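Local coordinates for protein exodeoxyribonuclease (Neisseria meningitidis, PDB 2JC5) that is an apurinic/apyrimidinic (AP) endonuclease, a metal-dependent DNA-repair phosphodiesterase that probably cleaves the DNA backbone at sites of base loss, at residues Asn151-His154 and Asp158-Asn161. Residues are numbered along the deposited sequence; the frame is centred on the assembly and turned at random.
Sequences NIAH and DLKN. With BCN (bicine), chain C.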
loop_
_atom_site.group_PDB
_atom_site.type_symbol
_atom_site.label_atom_id
_atom_site.label_comp_id
_atom_site.label_asym_id
_atom_site.label_seq_id
_atom_site.Cartn_x
_atom_site.Cartn_y
_atom_site.Cartn_z
ATOM N N ASN A 151 7.892 0.325 -0.046
ATOM C CA ASN A 151 9.212 0.197 -0.684
ATOM C C ASN A 151 10.351 0.038 0.322
ATOM O O ASN A 151 11.515 0.301 0.012
ATOM C CB ASN A 151 9.453 1.364 -1.663
ATOM C CG ASN A 151 9.014 1.058 -3.082
ATOM O OD1 ASN A 151 8.379 1.889 -3.749
ATOM N ND2 ASN A 151 9.356 -0.110 -3.555
ATOM N N ILE A 152 10.025 -0.500 1.501
ATOM C CA ILE A 152 11.035 -0.773 2.536
ATOM C C ILE A 152 10.670 -2.100 3.203
ATOM O O ILE A 152 9.526 -2.277 3.602
ATOM C CB ILE A 152 11.080 0.313 3.615
ATOM C CG1 ILE A 152 11.421 1.680 3.015
ATOM C CG2 ILE A 152 12.099 -0.053 4.689
ATOM C CD1 ILE A 152 11.118 2.829 3.971
ATOM N N ALA A 153 11.633 -3.016 3.285
ATOM C CA ALA A 153 11.542 -4.228 4.104
ATOM C C ALA A 153 12.186 -3.910 5.454
ATOM O O ALA A 153 13.275 -3.340 5.507
ATOM C CB ALA A 153 12.246 -5.407 3.423
ATOM N N HIS A 154 11.536 -4.322 6.540
ATOM C CA HIS A 154 11.945 -3.859 7.864
ATOM C C HIS A 154 13.098 -4.665 8.478
ATOM O O HIS A 154 14.109 -4.087 8.879
ATOM C CB HIS A 154 10.716 -3.855 8.774
ATOM C CG HIS A 154 10.952 -3.310 10.144
ATOM N ND1 HIS A 154 10.117 -3.616 11.198
ATOM C CD2 HIS A 154 11.952 -2.555 10.654
ATOM C CE1 HIS A 154 10.574 -3.023 12.294
ATOM N NE2 HIS A 154 11.687 -2.379 11.993
ATOM N N ASP A 158 11.872 -10.208 6.541
ATOM C CA ASP A 158 11.025 -9.573 5.528
ATOM C C ASP A 158 11.535 -9.677 4.087
ATOM O O ASP A 158 10.883 -9.186 3.172
ATOM C CB ASP A 158 10.805 -8.117 5.933
ATOM C CG ASP A 158 10.056 -7.996 7.233
ATOM O OD1 ASP A 158 8.988 -8.644 7.339
ATOM O OD2 ASP A 158 10.520 -7.262 8.136
ATOM N N LEU A 159 12.692 -10.298 3.869
ATOM C CA LEU A 159 13.121 -10.575 2.501
ATOM C C LEU A 159 14.002 -11.822 2.434
ATOM O O LEU A 159 14.618 -12.228 3.425
ATOM C CB LEU A 159 13.797 -9.352 1.874
ATOM C CG LEU A 159 15.207 -8.998 2.361
ATOM C CD1 LEU A 159 15.835 -7.955 1.459
ATOM C CD2 LEU A 159 15.204 -8.505 3.822
ATOM N N LYS A 160 14.030 -12.431 1.253
ATOM C CA LYS A 160 14.748 -13.684 1.054
ATOM C C LYS A 160 16.254 -13.467 1.191
ATOM O O LYS A 160 16.938 -14.228 1.892
ATOM C CB LYS A 160 14.420 -14.264 -0.321
ATOM C CG LYS A 160 15.270 -15.462 -0.788
ATOM C CD LYS A 160 15.246 -16.655 0.158
ATOM C CE LYS A 160 13.899 -17.326 0.184
ATOM N NZ LYS A 160 13.916 -18.608 0.966
ATOM N N ASN A 161 16.776 -12.445 0.509
ATOM C CA ASN A 161 18.229 -12.210 0.499
ATOM C C ASN A 161 18.567 -10.988 1.327
ATOM O O ASN A 161 18.889 -9.929 0.795
ATOM C CB ASN A 161 18.736 -12.036 -0.934
ATOM C CG ASN A 161 20.239 -11.941 -1.007
ATOM O OD1 ASN A 161 20.922 -12.126 -0.002
ATOM N ND2 ASN A 161 20.759 -11.652 -2.194
HETATM N N1 BCN C . 12.794 -1.891 -4.461
HETATM C C1 BCN C . 12.610 -0.779 -3.500
HETATM C C2 BCN C . 13.183 0.527 -3.997
HETATM O O21 BCN C . 12.984 1.562 -3.297
HETATM O O22 BCN C . 13.817 0.535 -5.065
HETATM C C3 BCN C . 11.540 -2.323 -5.095
HETATM C C4 BCN C . 11.331 -1.529 -6.370
HETATM O O4 BCN C . 12.478 -1.579 -7.254
HETATM C C5 BCN C . 13.490 -3.056 -3.809
HETATM C C6 BCN C . 14.321 -3.827 -4.826
HETATM O O6 BCN C . 14.983 -2.958 -5.746
#
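Ala153 and Asp158 meet side chain to side chain: their CB atoms lie 4.0 Å apart, and the backbones come nearest here, CA to CA 5.6 Å. Both CB bonds point across the gap, as does that of Leu159, whose CD2 branch reaches the Ala153 methyl at 4.3 Å. Trp218 touches both of these side chains, making a small apolar cluster against strand 217-225. Both segments belong to the loop after strand 143-147 in the DNase I-like fold of AP endonucleases. That loop begins near Asp149 and Asn151, predicted to serve as proton donor/acceptor and transition-state stabiliser, respectively. Beyond its CB, Asp158 holds its carboxylate beside its own backbone N, with CG opposite the carbonyl carbon (chi1 -63°). This brings Asp158 OD2 to 3.5 Å from His154 CB, and OD2 accepts a hydrogen bond from Gln155 N in the short link between the segments. The other oxygen, OD1, forms salt bridges with Arg193 and Arg219, so two guanidinium groups and a backbone N-H grip the buried carboxylate. His154 CG extends opposite its backbone N (chi1 -176°), carrying the imidazole away from Asp158 toward Ile179 and Ile183 of helix 173-184; His154 ND1 stays 4.8 Å from Asp158 OD2. Asn151 lines the bicine pocket, Lys123 bonding both its carbonyl oxygen and the ligand. The side chain of Ala153 lies about 10 Å from that of Asp149, so its packing is set back from that residue.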